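Local coordinates for transcriptional regulator Tm0710 (Thermotoga maritima, PDB 2A61), which probably regulates transcription as a dimeric, DNA-binding repressor or activator of the MarR family, using a winged helix-turn-helix domain, at residues Glu109-Ile112 with Glu113-Ser117; Gln5-Glu8 with Arg9-Glu13; Leu57-Ala60 with Lys61-Thr65; Lys69-Ala73 with Asp74-Thr78. One frame throughout, in Å; residues are numbered along the deposited sequence. Where two conformers were deposited one is given.

Interaction 1: residues Glu109-Ile112 with Glu113-Ser117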
loop_
_atom_site.group_PDB
_atom_site.type_symbol
_atom_site.label_atom_id
_atom_site.label_comp_id
_atom_site.label_asym_id
_atom_site.label_seq_id
_atom_site.Cartn_x
_atom_site.Cartn_y
_atom_site.Cartn_z
ATOM N N GLU A 109 14.374 6.088 4.164
ATOM C CA GLU A 109 15.165 6.725 5.239
ATOM C C GLU A 109 15.820 8.034 4.747
ATOM O O GLU A 109 15.801 9.062 5.461
ATOM C CB GLU A 109 16.239 5.736 5.782
ATOM C CG GLU A 109 15.630 4.560 6.622
ATOM C CD GLU A 109 16.668 3.505 7.049
ATOM O OE1 GLU A 109 17.801 3.520 6.544
ATOM O OE2 GLU A 109 16.336 2.642 7.867
ATOM N N ASN A 110 16.392 7.994 3.546
ATOM C CA ASN A 110 17.041 9.184 2.966
ATOM C C ASN A 110 16.031 10.293 2.675
ATOM O O ASN A 110 16.278 11.464 2.954
ATOM C CB ASN A 110 17.868 8.835 1.702
ATOM C CG ASN A 110 19.011 7.843 1.987
ATOM O OD1 ASN A 110 19.421 7.637 3.138
ATOM N ND2 ASN A 110 19.505 7.210 0.934
ATOM N N PHE A 111 14.872 9.903 2.163
ATOM C CA PHE A 111 13.758 10.835 1.938
ATOM C C PHE A 111 13.356 11.504 3.284
ATOM O O PHE A 111 13.267 12.719 3.387
ATOM C CB PHE A 111 12.602 10.046 1.339
ATOM C CG PHE A 111 11.400 10.877 0.960
ATOM C CD1 PHE A 111 11.542 12.064 0.247
ATOM C CD2 PHE A 111 10.122 10.424 1.256
ATOM C CE1 PHE A 111 10.454 12.796 -0.094
ATOM C CE2 PHE A 111 9.002 11.186 0.902
ATOM C CZ PHE A 111 9.176 12.355 0.229
ATOM N N ILE A 112 13.184 10.690 4.325
ATOM C CA ILE A 112 12.742 11.193 5.634
ATOM C C ILE A 112 13.858 12.029 6.297
ATOM O O ILE A 112 13.570 13.018 6.978
ATOM C CB ILE A 112 12.300 10.020 6.546
ATOM C CG1 ILE A 112 11.021 9.324 5.986
ATOM C CG2 ILE A 112 12.136 10.484 8.032
ATOM C CD1 ILE A 112 9.798 10.189 5.867
ATOM N N GLU A 113 15.120 11.640 6.070
ATOM C CA GLU A 113 16.262 12.432 6.548
ATOM C C GLU A 113 16.244 13.864 5.972
ATOM O O GLU A 113 16.538 14.817 6.677
ATOM C CB GLU A 113 17.572 11.714 6.237
ATOM C CG GLU A 113 18.846 12.457 6.623
ATOM C CD GLU A 113 20.089 11.582 6.485
ATOM O OE1 GLU A 113 20.368 11.071 5.359
ATOM O OE2 GLU A 113 20.783 11.400 7.515
ATOM N N LYS A 114 15.875 14.026 4.702
ATOM C CA LYS A 114 15.762 15.383 4.128
ATOM C C LYS A 114 14.622 16.186 4.771
ATOM O O LYS A 114 14.761 17.397 5.022
ATOM C CB LYS A 114 15.583 15.337 2.605
ATOM C CG LYS A 114 16.804 14.858 1.840
ATOM C CD LYS A 114 16.684 15.070 0.305
ATOM C CE LYS A 114 17.670 14.176 -0.474
ATOM N NZ LYS A 114 19.081 14.300 0.060
ATOM N N ILE A 115 13.504 15.508 5.030
ATOM C CA ILE A 115 12.327 16.114 5.658
ATOM C C ILE A 115 12.669 16.586 7.070
ATOM O O ILE A 115 12.442 17.754 7.429
ATOM C CB ILE A 115 11.116 15.113 5.731
ATOM C CG1 ILE A 115 10.840 14.447 4.377
ATOM C CG2 ILE A 115 9.861 15.794 6.289
ATOM C CD1 ILE A 115 11.172 15.271 3.166
ATOM N N THR A 116 13.237 15.681 7.861
ATOM C CA THR A 116 13.594 16.010 9.249
ATOM C C THR A 116 14.693 17.085 9.321
ATOM O O THR A 116 14.728 17.906 10.264
ATOM C CB THR A 116 13.996 14.765 10.064
ATOM O OG1 THR A 116 15.118 14.140 9.437
ATOM C CG2 THR A 116 12.825 13.760 10.175
ATOM N N SER A 117 15.568 17.115 8.322
ATOM C CA SER A 117 16.541 18.202 8.217
ATOM C C SER A 117 15.867 19.574 7.970
ATOM O O SER A 117 16.201 20.581 8.597
ATOM C CB SER A 117 17.549 17.891 7.111
ATOM O OG SER A 117 18.484 18.948 6.977
HETATM O O HOH W 1 18.971 12.171 2.704
#
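Ile112 and Thr116, one turn apart on helix 95-119, form the tight end of this contact. The carbonyl oxygen Ile112 O takes the amide Thr116 N at 2.8 Å, with a nearly straight N-H...O angle of 172°. The methyl groups Ile112 CG2 and Thr116 CG2 meet at 4.0 Å. With chi1 at 59°, Thr116 OG1 sits between its own backbone N and carbonyl carbon, which brings it back to 3.1 Å from Ile112 O; Glu113 O is a competing acceptor. On the buried side Phe111 and Ile115 pack against Met138 and Val137 of the second subunit; in the conformer described, Ile115 CD1 lies obliquely to the Phe111 ring, a placement left doubtful by a second conformer.

The other flank is polar and looser. Asn110 and Glu113 run side by side, amide and carboxylate planes only 11° apart, yet Asn110 OD1 and Glu113 OE1 stay 4.2 Å from each other. A water bridges the backbone Asn110 O, at 2.8 Å, and the carboxylate oxygen Glu113 OE1, with a weak bond from Lys114 NZ. An alanine in place of this threonine is likely to leave Ile112 CG2 without its methyl neighbour and the carbonyls of the preceding turn without a nearby hydroxyl. The buried apolar face thus packs against the second subunit, whereas the polar flank is linked loosely by one water and, for Glu113, a long, weak ion pair with Lys4 of that subunit.

Interaction 2: residues Gln5-Glu8 with Arg9-Glu13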
loop_
_atom_site.group_PDB
_atom_site.type_symbol
_atom_site.label_atom_id
_atom_site.label_comp_id
_atom_site.label_asym_id
_atom_site.label_seq_id
_atom_site.Cartn_x
_atom_site.Cartn_y
_atom_site.Cartn_z
ATOM N N GLN A 5 -11.489 13.652 9.414
ATOM C CA GLN A 5 -11.537 13.669 7.978
ATOM C C GLN A 5 -10.247 14.280 7.431
ATOM O O GLN A 5 -9.648 13.680 6.533
ATOM C CB GLN A 5 -12.778 14.389 7.461
ATOM C CG GLN A 5 -12.654 15.033 6.083
ATOM C CD GLN A 5 -13.885 15.843 5.752
ATOM O OE1 GLN A 5 -14.985 15.292 5.607
ATOM N NE2 GLN A 5 -13.725 17.174 5.668
ATOM N N PRO A 6 -9.808 15.443 7.983
ATOM C CA PRO A 6 -8.556 16.026 7.507
ATOM C C PRO A 6 -7.358 15.243 8.022
ATOM O O PRO A 6 -6.375 15.126 7.301
ATOM C CB PRO A 6 -8.580 17.471 8.058
ATOM C CG PRO A 6 -9.516 17.454 9.193
ATOM C CD PRO A 6 -10.436 16.259 9.045
ATOM N N PHE A 7 -7.458 14.697 9.242
ATOM C CA PHE A 7 -6.461 13.748 9.768
ATOM C C PHE A 7 -6.228 12.543 8.825
ATOM O O PHE A 7 -5.096 12.261 8.480
ATOM C CB PHE A 7 -6.869 13.280 11.176
ATOM C CG PHE A 7 -5.717 13.055 12.127
ATOM C CD1 PHE A 7 -5.637 13.789 13.312
ATOM C CD2 PHE A 7 -4.747 12.067 11.872
ATOM C CE1 PHE A 7 -4.600 13.572 14.235
ATOM C CE2 PHE A 7 -3.694 11.826 12.788
ATOM C CZ PHE A 7 -3.628 12.596 13.973
ATOM N N GLU A 8 -7.299 11.872 8.401
ATOM C CA GLU A 8 -7.229 10.759 7.448
ATOM C C GLU A 8 -6.633 11.142 6.091
ATOM O O GLU A 8 -5.831 10.380 5.514
ATOM C CB GLU A 8 -8.612 10.140 7.234
ATOM C CG GLU A 8 -8.589 8.760 6.566
ATOM C CD GLU A 8 -8.572 8.823 5.047
ATOM O OE1 GLU A 8 -9.095 9.796 4.462
ATOM O OE2 GLU A 8 -8.002 7.896 4.432
ATOM N N ARG A 9 -7.060 12.290 5.557
ATOM C CA ARG A 9 -6.571 12.734 4.245
ATOM C C ARG A 9 -5.098 13.097 4.295
ATOM O O ARG A 9 -4.354 12.863 3.336
ATOM C CB ARG A 9 -7.406 13.912 3.711
ATOM C CG ARG A 9 -8.878 13.527 3.577
ATOM C CD ARG A 9 -9.809 14.699 3.245
ATOM N NE ARG A 9 -11.191 14.207 3.190
ATOM C CZ ARG A 9 -12.247 14.932 2.835
ATOM N NH1 ARG A 9 -12.098 16.204 2.480
ATOM N NH2 ARG A 9 -13.458 14.374 2.831
ATOM N N ILE A 10 -4.674 13.693 5.395
ATOM C CA ILE A 10 -3.273 14.100 5.516
ATOM C C ILE A 10 -2.365 12.885 5.695
ATOM O O ILE A 10 -1.325 12.825 5.054
ATOM C CB ILE A 10 -3.030 15.169 6.585
ATOM C CG1 ILE A 10 -3.726 16.471 6.153
ATOM C CG2 ILE A 10 -1.537 15.427 6.718
ATOM C CD1 ILE A 10 -4.116 17.361 7.305
ATOM N N LEU A 11 -2.757 11.920 6.538
ATOM C CA LEU A 11 -1.990 10.662 6.603
ATOM C C LEU A 11 -1.963 9.933 5.274
ATOM O O LEU A 11 -0.939 9.350 4.926
ATOM C CB LEU A 11 -2.469 9.694 7.684
ATOM C CG LEU A 11 -2.122 9.983 9.131
ATOM C CD1 LEU A 11 -2.934 9.011 10.029
ATOM C CD2 LEU A 11 -0.600 9.886 9.382
ATOM N N ARG A 12 -3.085 9.937 4.539
ATOM C CA ARG A 12 -3.111 9.306 3.221
ATOM C C ARG A 12 -2.028 9.867 2.290
ATOM O O ARG A 12 -1.333 9.107 1.580
ATOM C CB ARG A 12 -4.483 9.424 2.552
ATOM C CG ARG A 12 -4.716 8.453 1.448
ATOM C CD ARG A 12 -5.914 8.859 0.579
ATOM N NE ARG A 12 -7.085 9.116 1.417
ATOM C CZ ARG A 12 -8.017 10.040 1.168
ATOM N NH1 ARG A 12 -7.936 10.808 0.091
ATOM N NH2 ARG A 12 -9.039 10.192 2.002
ATOM N N GLU A 13 -1.887 11.187 2.276
ATOM C CA GLU A 13 -0.945 11.803 1.350
ATOM C C GLU A 13 0.490 11.567 1.838
ATOM O O GLU A 13 1.397 11.377 1.025
ATOM C CB GLU A 13 -1.248 13.298 1.186
ATOM C CG GLU A 13 -2.472 13.642 0.282
ATOM C CD GLU A 13 -2.942 15.088 0.515
ATOM O OE1 GLU A 13 -3.241 15.451 1.687
ATOM O OE2 GLU A 13 -2.972 15.861 -0.471
HETATM O O HOH W 2 -11.196 11.525 4.772
#
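Gln5 and Arg9 lie side by side on the first turns of helix 5-23, their amide and guanidinium planes 11° apart and stacked. Gln5 CG sits over the centre of the guanidinium face, 3.3 Å from Arg9 CZ; the two groups meet flat, and Gln5 OE1 near Arg9 NH2 is badly angled for a hydrogen bond. The Arg9 chain is extended from CG to NE, which carries its guanidinium back along Gln5.

Glu8 and Arg12 are turned differently: their chains cross, and the carboxylate and guanidinium planes are 36° apart. Glu8 bends at chi2 (-86°), bringing the carboxylate to the guanidinium edge and forming a salt bridge, Arg12 NH2 to Glu8 OE1, modelled at a very short 2.5 Å. Arg12 NE adds a weak bond to Glu8 OE2 at 3.4 Å. A water accepts from Arg9 NE and lies 2.7 Å from Glu8 OE1, one of several acceptors within its reach. Leu11 CD1 lies at the edge of the Phe7 ring, 4.0 Å from Phe7 CD2.

Arg108 of the second subunit also forms a salt bridge with Glu8 OE2. A glutamine in place of Glu8 would probably leave Arg12 and that Arg108 without their shared negative mate. One buried carboxylate between two arginines thus ties the helix turn to the dimer interface, and their positive charges would be expected to favour its ionised form.

Interaction 3: residues Leu57-Ala60 with Lys61-Thr65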
loop_
_atom_site.group_PDB
_atom_site.type_symbol
_atom_site.label_atom_id
_atom_site.label_comp_id
_atom_site.label_asym_id
_atom_site.label_seq_id
_atom_site.Cartn_x
_atom_site.Cartn_y
_atom_site.Cartn_z
ATOM N N LEU A 57 -2.395 -10.881 -3.386
ATOM C CA LEU A 57 -2.478 -9.952 -4.513
ATOM C C LEU A 57 -3.884 -9.756 -5.003
ATOM O O LEU A 57 -4.235 -8.671 -5.490
ATOM C CB LEU A 57 -1.618 -10.419 -5.688
ATOM C CG LEU A 57 -0.118 -10.395 -5.487
ATOM C CD1 LEU A 57 0.617 -11.155 -6.612
ATOM C CD2 LEU A 57 0.390 -9.010 -5.337
ATOM N N GLY A 58 -4.700 -10.793 -4.857
ATOM C CA GLY A 58 -6.042 -10.812 -5.461
ATOM C C GLY A 58 -6.042 -11.082 -6.950
ATOM O O GLY A 58 -6.897 -10.548 -7.694
ATOM N N VAL A 59 -5.081 -11.905 -7.389
ATOM C CA VAL A 59 -4.994 -12.340 -8.794
ATOM C C VAL A 59 -5.018 -13.875 -8.895
ATOM O O VAL A 59 -4.641 -14.577 -7.949
ATOM C CB VAL A 59 -3.730 -11.766 -9.551
ATOM C CG1 VAL A 59 -3.830 -10.203 -9.748
ATOM C CG2 VAL A 59 -2.390 -12.207 -8.908
ATOM N N ALA A 60 -5.447 -14.378 -10.047
ATOM C CA ALA A 60 -5.427 -15.809 -10.356
ATOM C C ALA A 60 -4.053 -16.468 -10.164
ATOM O O ALA A 60 -2.991 -15.801 -10.199
ATOM C CB ALA A 60 -5.939 -16.042 -11.783
ATOM N N LYS A 61 -4.071 -17.791 -9.986
ATOM C CA LYS A 61 -2.845 -18.547 -9.758
ATOM C C LYS A 61 -1.899 -18.437 -10.960
ATOM O O LYS A 61 -0.681 -18.386 -10.782
ATOM C CB LYS A 61 -3.166 -20.027 -9.470
ATOM C CG LYS A 61 -4.101 -20.227 -8.279
ATOM C CD LYS A 61 -3.389 -20.297 -6.918
ATOM C CE LYS A 61 -4.426 -20.248 -5.808
ATOM N NZ LYS A 61 -5.518 -21.261 -6.040
ATOM N N SER A 62 -2.464 -18.408 -12.179
ATOM C CA SER A 62 -1.679 -18.228 -13.412
ATOM C C SER A 62 -0.853 -16.963 -13.403
ATOM O O SER A 62 0.292 -16.977 -13.845
ATOM C CB SER A 62 -2.549 -18.246 -14.690
ATOM O OG SER A 62 -3.686 -17.392 -14.592
ATOM N N THR A 63 -1.429 -15.868 -12.904
ATOM C CA THR A 63 -0.705 -14.603 -12.815
ATOM C C THR A 63 0.463 -14.729 -11.817
ATOM O O THR A 63 1.606 -14.362 -12.106
ATOM C CB THR A 63 -1.646 -13.473 -12.361
ATOM O OG1 THR A 63 -2.762 -13.365 -13.243
ATOM C CG2 THR A 63 -0.907 -12.136 -12.307
ATOM N N VAL A 64 0.156 -15.266 -10.635
ATOM C CA VAL A 64 1.166 -15.494 -9.611
ATOM C C VAL A 64 2.329 -16.313 -10.201
ATOM O O VAL A 64 3.468 -15.980 -10.031
ATOM C CB VAL A 64 0.563 -16.256 -8.411
ATOM C CG1 VAL A 64 1.671 -16.611 -7.428
ATOM C CG2 VAL A 64 -0.544 -15.427 -7.770
ATOM N N THR A 65 2.011 -17.394 -10.895
ATOM C CA THR A 65 3.015 -18.253 -11.501
ATOM C C THR A 65 3.923 -17.458 -12.377
ATOM O O THR A 65 5.115 -17.614 -12.286
ATOM C CB THR A 65 2.412 -19.421 -12.344
ATOM O OG1 THR A 65 1.553 -20.192 -11.509
ATOM C CG2 THR A 65 3.524 -20.332 -12.871
HETATM O O HOH W 3 -5.776 -12.416 -12.224
#
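The backbone leaves helix 50-57 through Gly58, whose positive phi (76°) makes it the C-prime residue of a Schellman motif, and enters helix 61-73 at the N-cap residue Ala60, whose carbonyl oxygen Ala60 O accepts Val64 N at 3.2 Å in a nearly straight bond. Thr63 N adds a weak bond to the same Ala60 O.

Val59 faces the new helix and crosses Thr63 at about a right angle, its CG2 3.7 Å from Thr63 CG2. That methyl is placed by chi1 of -68°, which puts CG1 beside the backbone N and turns CG2 into the position between N and the carbonyl carbon. Val59 CG2 also touches Val64 CG2 at 3.9 Å, so one branch spans two residues of the first turn. On the polar side a water accepts from Ala60 N at 2.9 Å and makes a weak bond with Thr63 OG1.

Across the dimer, Thr63 OG1 is hydrogen-bonded to Thr63 OG1 of the second subunit, and each Val59 packs on the partner's Thr63. This is the turn of a helix-turn-helix, and helix 61-73 is probably the recognition helix, as in MarR relatives. Val64 packs back on Leu53 and Ser54 of helix 50-57, and Leu57 rests on helix 33-45.

Interaction 4: residues Lys69-Ala73 with Asp74-Thr78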
loop_
_atom_site.group_PDB
_atom_site.type_symbol
_atom_site.label_atom_id
_atom_site.label_comp_id
_atom_site.label_asym_id
_atom_site.label_seq_id
_atom_site.Cartn_x
_atom_site.Cartn_y
_atom_site.Cartn_z
ATOM N N LYS A 69 7.872 -16.984 -11.282
ATOM C CA LYS A 69 8.835 -17.627 -12.226
ATOM C C LYS A 69 9.975 -16.691 -12.629
ATOM O O LYS A 69 11.130 -17.106 -12.718
ATOM C CB LYS A 69 8.062 -18.067 -13.468
ATOM C CG LYS A 69 8.866 -18.602 -14.628
ATOM C CD LYS A 69 7.941 -19.081 -15.756
ATOM C CE LYS A 69 7.135 -17.919 -16.398
ATOM N NZ LYS A 69 6.159 -18.385 -17.418
ATOM N N ARG A 70 9.638 -15.422 -12.869
ATOM C CA ARG A 70 10.649 -14.395 -13.199
ATOM C C ARG A 70 11.502 -14.060 -11.981
ATOM O O ARG A 70 12.696 -13.908 -12.084
ATOM C CB ARG A 70 9.978 -13.114 -13.620
ATOM C CG ARG A 70 9.675 -12.969 -15.094
ATOM C CD ARG A 70 9.254 -11.455 -15.267
ATOM N NE ARG A 70 7.821 -11.416 -15.113
ATOM C CZ ARG A 70 7.085 -10.340 -14.912
ATOM N NH1 ARG A 70 7.633 -9.141 -14.794
ATOM N NH2 ARG A 70 5.789 -10.500 -14.840
ATOM N N LEU A 71 10.874 -13.938 -10.815
ATOM C CA LEU A 71 11.641 -13.674 -9.590
ATOM C C LEU A 71 12.609 -14.805 -9.248
ATOM O O LEU A 71 13.680 -14.552 -8.706
ATOM C CB LEU A 71 10.694 -13.384 -8.401
ATOM C CG LEU A 71 9.950 -12.040 -8.426
ATOM C CD1 LEU A 71 8.881 -11.974 -7.311
ATOM C CD2 LEU A 71 10.920 -10.833 -8.280
ATOM N N GLU A 72 12.179 -16.047 -9.457
ATOM C CA GLU A 72 13.031 -17.243 -9.251
ATOM C C GLU A 72 14.167 -17.275 -10.287
ATOM O O GLU A 72 15.337 -17.420 -9.928
ATOM C CB GLU A 72 12.175 -18.518 -9.375
ATOM C CG GLU A 72 11.288 -18.779 -8.138
ATOM C CD GLU A 72 10.690 -20.174 -8.162
ATOM O OE1 GLU A 72 9.746 -20.399 -8.960
ATOM O OE2 GLU A 72 11.207 -21.062 -7.412
ATOM N N ALA A 73 13.825 -17.077 -11.560
ATOM C CA ALA A 73 14.875 -17.092 -12.618
ATOM C C ALA A 73 15.911 -15.989 -12.386
ATOM O O ALA A 73 17.113 -16.199 -12.625
ATOM C CB ALA A 73 14.236 -16.941 -14.045
ATOM N N ASP A 74 15.453 -14.811 -11.939
ATOM C CA ASP A 74 16.373 -13.678 -11.687
ATOM C C ASP A 74 17.060 -13.654 -10.311
ATOM O O ASP A 74 17.835 -12.747 -10.027
ATOM C CB ASP A 74 15.694 -12.324 -11.996
ATOM C CG ASP A 74 15.201 -12.209 -13.464
ATOM O OD1 ASP A 74 15.809 -12.819 -14.378
ATOM O OD2 ASP A 74 14.195 -11.513 -13.698
ATOM N N GLY A 75 16.797 -14.663 -9.475
ATOM C CA GLY A 75 17.505 -14.853 -8.205
ATOM C C GLY A 75 16.945 -14.101 -7.011
ATOM O O GLY A 75 17.665 -13.932 -6.024
ATOM N N TYR A 76 15.705 -13.606 -7.103
ATOM C CA TYR A 76 15.055 -12.873 -5.962
ATOM C C TYR A 76 14.258 -13.750 -4.979
ATOM O O TYR A 76 14.138 -13.433 -3.768
ATOM C CB TYR A 76 14.152 -11.744 -6.507
ATOM C CG TYR A 76 14.918 -10.730 -7.312
ATOM C CD1 TYR A 76 15.787 -9.839 -6.683
ATOM C CD2 TYR A 76 14.809 -10.678 -8.713
ATOM C CE1 TYR A 76 16.511 -8.919 -7.402
ATOM C CE2 TYR A 76 15.556 -9.738 -9.454
ATOM C CZ TYR A 76 16.392 -8.870 -8.779
ATOM O OH TYR A 76 17.159 -7.947 -9.440
ATOM N N LEU A 77 13.753 -14.860 -5.515
ATOM C CA LEU A 77 13.033 -15.879 -4.787
ATOM C C LEU A 77 13.656 -17.251 -5.049
ATOM O O LEU A 77 14.284 -17.480 -6.071
ATOM C CB LEU A 77 11.571 -15.956 -5.264
ATOM C CG LEU A 77 10.675 -14.810 -4.779
ATOM C CD1 LEU A 77 9.236 -15.061 -5.149
ATOM C CD2 LEU A 77 10.777 -14.666 -3.295
ATOM N N THR A 78 13.434 -18.159 -4.127
ATOM C CA THR A 78 13.684 -19.582 -4.363
ATOM C C THR A 78 12.503 -20.340 -3.781
ATOM O O THR A 78 11.450 -19.724 -3.488
ATOM C CB THR A 78 15.110 -20.027 -3.894
ATOM O OG1 THR A 78 15.371 -21.353 -4.349
ATOM C CG2 THR A 78 15.311 -19.946 -2.366
#
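Leu71 spreads its two methyls over the residues that follow the helix: CD1 meets Leu77 CD1 at 3.8 Å, and CD2 meets Tyr76 CB at 3.8 Å. With CG beside the backbone N (chi1 -71°) and chi2 near 171°, its two branches reach successive residues beyond the turn. The Leu71 side chain crosses Tyr76 at about a right angle, and CD2 approaches the ring obliquely.

Glu72 keeps an extended chain beyond CG and crosses Leu77 at about a right angle, Glu72 CG lying 4.0 Å from Leu77 CB. Its carboxylate reaches on to a salt bridge with Arg79. A nearly straight CA-H...O contact joins Glu72 CA to Leu77 O, 3.4 Å, at the base of the Glu72 side chain.

Gly75, with phi of 86°, ends the helix in a Schellman motif. Leu71 O is gripped by two amides, Tyr76 N at 2.8 Å and Leu77 N at 3.2 Å, the second from above the carbonyl plane. Gly75 N bonds to Glu72 O.

The turn therefore passes helix 61-73 into strand 77-82 of the wing hairpin. Leu77 packs on Leu39 and Ile42 of helix 33-45, Thr78 pairs through its backbone with Val92 of strand 88-93, and the Tyr76 ring makes a cation-pi contact with Lys96 of helix 95-119.

How the interactions relate
Interactions 3 and 4 mark the two ends of helix 61-73, the first at its N-cap and the second at its Schellman exit into the wing, with centres 16 Å apart. They belong to the probable DNA-binding domain. Interactions 1 and 2 lie on helices 95-119 and 5-23, their centres 20 Å apart and nearest atoms about 8 Å apart, and both meet the second subunit. Met138 appears in both: it packs on Leu11 within the chain, and its copy in the second subunit packs on Phe111. Interaction 3 also reaches the partner, although its centre is 36 Å from that of interaction 1, so the dimer is joined at widely separated places.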